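PDB 6TLX: protein kinase from Perkinsela sp. CCAP 1560/4, which is an unconventional kinetochore protein, KKT2a, whose zinc-binding central domain probably serves in centromere localization in this kinetoplastid. Local coordinates for residues A[25-30]-A[89-94]. Residues are numbered along the deposited sequence; the frame is centred on the assembly and turned at random.
Sequences KKHGMK and YHCHCG. With ZN (zinc ion), chain C.
The imidazole of His-27 has His-92 over one face, with His-92 NE2 3.7 Å above the His-27 plane, over its centre, while the backbone carbonyl carbon of Lys-25 sits toward the rim of the opposite face. The two histidines form an offset stack with planes inclined by 25°. At the edge of the His-27 ring, in its plane, stand the sulfurs of Cys-91 and Cys-93, and both belong to the same metal site. ND1 of His-27 binds the zinc ion at 1.9 Å, Cys-91 SG at 2.3 Å and Cys-93 SG at 2.1 Å; Cys-23 completes the four ligands. The site illustrates how a zinc finger of three cysteines and one histidine joins distant parts of a chain: Cys-23 and His-27 come from the loop before strand 30-32, whereas the Cys-x-Cys pair follows strand 88-90. A type I turn from Cys-91 to Gly-94, closed by the bond from Gly-94 N to Cys-91 O, brings both cysteines to the metal. They reach it by different rotations: SG of Cys-91 is anti to its backbone N (chi1 -171°), that of Cys-93 between the backbone N and the carbonyl carbon. Beyond the zinc the segments become neighbouring strands of an antiparallel sheet, where Lys-30 and His-90 make a hydrogen-bonded pair, Lys-30 N giving to His-90 O at 2.8 Å and His-90 N to Lys-30 O at 2.9 Å. Between metal and sheet, Met-29 is buried, its CG 3.8 Å from Cys-91 CB and its CE the same distance from Tyr-89 CB. An alanine here would probably open a gap beside Cys-91 CB and Tyr-89 CB, weakening the apolar packing next to the zinc ligand. The ring of His-90 meets that of Tyr-48, and its ND1 is hydrogen-bonded to Asp-96 OD1.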
ATOM      1  N   LYS A  25      -8.951  -5.571  10.102  1.00 95.11           N
ATOM      2  CA  LYS A  25      -9.131  -6.862  10.782  1.00 96.03           C
ATOM      3  C   LYS A  25      -7.787  -7.647  10.959  1.00 97.43           C
ATOM      4  O   LYS A  25      -7.797  -8.823  11.331  1.00 97.60           O
ATOM      5  CB  LYS A  25     -10.228  -7.688  10.086  1.00 97.24           C
ATOM      6  CG  LYS A  25     -11.493  -6.844   9.788  1.00101.51           C
ATOM      7  CD  LYS A  25     -12.448  -7.454   8.749  1.00107.64           C
ATOM      8  CE  LYS A  25     -13.150  -6.407   7.891  1.00112.64           C
ATOM      9  NZ  LYS A  25     -14.036  -7.008   6.842  1.00114.97           N
ATOM     10  N   LYS A  26      -6.643  -6.946  10.756  1.00 97.91           N
ATOM     11  CA  LYS A  26      -5.244  -7.350  10.879  1.00 98.63           C
ATOM     12  C   LYS A  26      -4.769  -8.457   9.879  1.00 99.48           C
ATOM     13  O   LYS A  26      -3.700  -9.037  10.120  1.00100.04           O
ATOM     14  CB  LYS A  26      -4.899  -7.730  12.324  1.00100.10           C
ATOM     15  N   HIS A  27      -5.500  -8.718   8.759  1.00 99.11           N
ATOM     16  CA  HIS A  27      -5.001  -9.694   7.777  1.00 99.43           C
ATOM     17  C   HIS A  27      -4.029  -8.990   6.876  1.00 99.79           C
ATOM     18  O   HIS A  27      -4.310  -7.879   6.454  1.00100.40           O
ATOM     19  CB  HIS A  27      -6.073 -10.233   6.816  1.00 99.99           C
ATOM     20  CG  HIS A  27      -7.455 -10.317   7.345  1.00102.55           C
ATOM     21  ND1 HIS A  27      -8.527  -9.853   6.608  1.00104.47           N
ATOM     22  CD2 HIS A  27      -7.920 -10.904   8.472  1.00103.58           C
ATOM     23  CE1 HIS A  27      -9.603 -10.128   7.325  1.00104.78           C
ATOM     24  NE2 HIS A  27      -9.289 -10.762   8.454  1.00104.68           N
ATOM     25  N   GLY A  28      -2.993  -9.687   6.443  1.00 99.40           N
ATOM     26  CA  GLY A  28      -2.069  -9.147   5.456  1.00 99.34           C
ATOM     27  C   GLY A  28      -2.692  -9.131   4.067  1.00 99.04           C
ATOM     28  O   GLY A  28      -3.067 -10.172   3.519  1.00 98.74           O
ATOM     29  N   MET A  29      -2.850  -7.927   3.509  1.00 98.88           N
ATOM     30  CA  MET A  29      -3.394  -7.672   2.177  1.00 98.56           C
ATOM     31  C   MET A  29      -2.314  -7.918   1.131  1.00 98.97           C
ATOM     32  O   MET A  29      -1.120  -7.842   1.436  1.00 98.99           O
ATOM     33  CB  MET A  29      -3.849  -6.213   2.065  1.00 98.09           C
ATOM     34  CG  MET A  29      -4.773  -5.787   3.157  1.00 98.26           C
ATOM     35  SD  MET A  29      -5.318  -4.095   2.912  1.00 96.92           S
ATOM     36  CE  MET A  29      -6.231  -4.262   1.391  1.00 87.09           C
ATOM     37  N   LYS A  30      -2.736  -8.159  -0.119  1.00 99.13           N
ATOM     38  CA  LYS A  30      -1.840  -8.417  -1.239  1.00 99.41           C
ATOM     39  C   LYS A  30      -1.928  -7.320  -2.288  1.00100.54           C
ATOM     40  O   LYS A  30      -3.019  -6.873  -2.621  1.00100.31           O
ATOM     41  CB  LYS A  30      -2.186  -9.761  -1.902  1.00100.14           C
ATOM     42  CG  LYS A  30      -2.101 -10.977  -0.971  1.00103.13           C
ATOM     43  CD  LYS A  30      -2.140 -12.340  -1.716  1.00106.55           C
ATOM     44  CE  LYS A  30      -3.228 -12.421  -2.778  1.00110.02           C
ATOM     45  NZ  LYS A  30      -3.046 -13.582  -3.697  1.00111.63           N
ATOM     46  N   TYR A  89      -4.353  -2.762  -3.393  1.00 99.91           N
ATOM     47  CA  TYR A  89      -4.176  -3.768  -2.356  1.00 98.80           C
ATOM     48  C   TYR A  89      -5.524  -4.370  -2.061  1.00 97.82           C
ATOM     49  O   TYR A  89      -6.500  -3.652  -1.894  1.00 98.55           O
ATOM     50  CB  TYR A  89      -3.542  -3.168  -1.110  1.00 98.44           C
ATOM     51  CG  TYR A  89      -2.277  -2.400  -1.400  1.00 99.33           C
ATOM     52  CD1 TYR A  89      -2.323  -1.088  -1.842  1.00100.63           C
ATOM     53  CD2 TYR A  89      -1.030  -2.977  -1.206  1.00100.59           C
ATOM     54  CE1 TYR A  89      -1.163  -0.365  -2.079  1.00101.93           C
ATOM     55  CE2 TYR A  89       0.140  -2.272  -1.463  1.00101.56           C
ATOM     56  CZ  TYR A  89       0.069  -0.956  -1.873  1.00102.87           C
ATOM     57  OH  TYR A  89       1.207  -0.225  -2.105  1.00105.02           O
ATOM     58  N   HIS A  90      -5.594  -5.679  -2.045  1.00 96.14           N
ATOM     59  CA  HIS A  90      -6.830  -6.403  -1.790  1.00 94.94           C
ATOM     60  C   HIS A  90      -6.641  -7.343  -0.637  1.00 93.96           C
ATOM     61  O   HIS A  90      -5.538  -7.839  -0.394  1.00 93.85           O
ATOM     62  CB  HIS A  90      -7.220  -7.198  -3.028  1.00 95.59           C
ATOM     63  CG  HIS A  90      -8.423  -8.078  -2.889  1.00 98.03           C
ATOM     64  ND1 HIS A  90      -9.698  -7.547  -2.763  1.00 99.87           N
ATOM     65  CD2 HIS A  90      -8.520  -9.426  -2.983  1.00 99.13           C
ATOM     66  CE1 HIS A  90     -10.519  -8.585  -2.735  1.00100.12           C
ATOM     67  NE2 HIS A  90      -9.860  -9.735  -2.873  1.00100.07           N
ATOM     68  N   CYS A  91      -7.715  -7.555   0.110  1.00 92.91           N
ATOM     69  CA  CYS A  91      -7.721  -8.476   1.225  1.00 91.96           C
ATOM     70  C   CYS A  91      -8.763  -9.495   0.927  1.00 91.33           C
ATOM     71  O   CYS A  91      -9.740  -9.184   0.238  1.00 90.62           O
ATOM     72  CB  CYS A  91      -8.010  -7.766   2.536  1.00 92.68           C
ATOM     73  SG  CYS A  91      -7.769  -8.812   3.991  1.00 99.29           S
ATOM     74  N   HIS A  92      -8.590 -10.732   1.443  1.00 91.82           N
ATOM     75  CA  HIS A  92      -9.589 -11.778   1.216  1.00 92.45           C
ATOM     76  C   HIS A  92     -10.915 -11.405   1.802  1.00 94.31           C
ATOM     77  O   HIS A  92     -11.930 -11.560   1.121  1.00 95.28           O
ATOM     78  CB  HIS A  92      -9.166 -13.101   1.769  1.00 92.28           C
ATOM     79  CG  HIS A  92      -8.703 -13.091   3.178  1.00 94.03           C
ATOM     80  ND1 HIS A  92      -7.384 -12.823   3.493  1.00 95.92           N
ATOM     81  CD2 HIS A  92      -9.357 -13.476   4.301  1.00 95.30           C
ATOM     82  CE1 HIS A  92      -7.280 -13.034   4.800  1.00 96.62           C
ATOM     83  NE2 HIS A  92      -8.444 -13.429   5.330  1.00 96.30           N
ATOM     84  N   CYS A  93     -10.893 -10.760   2.990  1.00 93.93           N
ATOM     85  CA  CYS A  93     -12.088 -10.265   3.631  1.00 94.08           C
ATOM     86  C   CYS A  93     -12.912  -9.323   2.774  1.00 93.08           C
ATOM     87  O   CYS A  93     -14.033  -9.030   3.150  1.00 94.03           O
ATOM     88  CB  CYS A  93     -11.747  -9.627   4.972  1.00 96.45           C
ATOM     89  SG  CYS A  93     -11.036  -7.966   4.848  1.00103.04           S
ATOM     90  N   GLY A  94     -12.292  -8.795   1.743  1.00 91.76           N
ATOM     91  CA  GLY A  94     -13.005  -7.873   0.856  1.00 91.52           C
ATOM     92  C   GLY A  94     -12.634  -6.433   1.086  1.00 91.30           C
ATOM     93  O   GLY A  94     -13.218  -5.603   0.454  1.00 91.62           O
TER
HETATM   94 ZN    ZN C 702      -9.116  -8.240   5.766  1.00100.19          ZN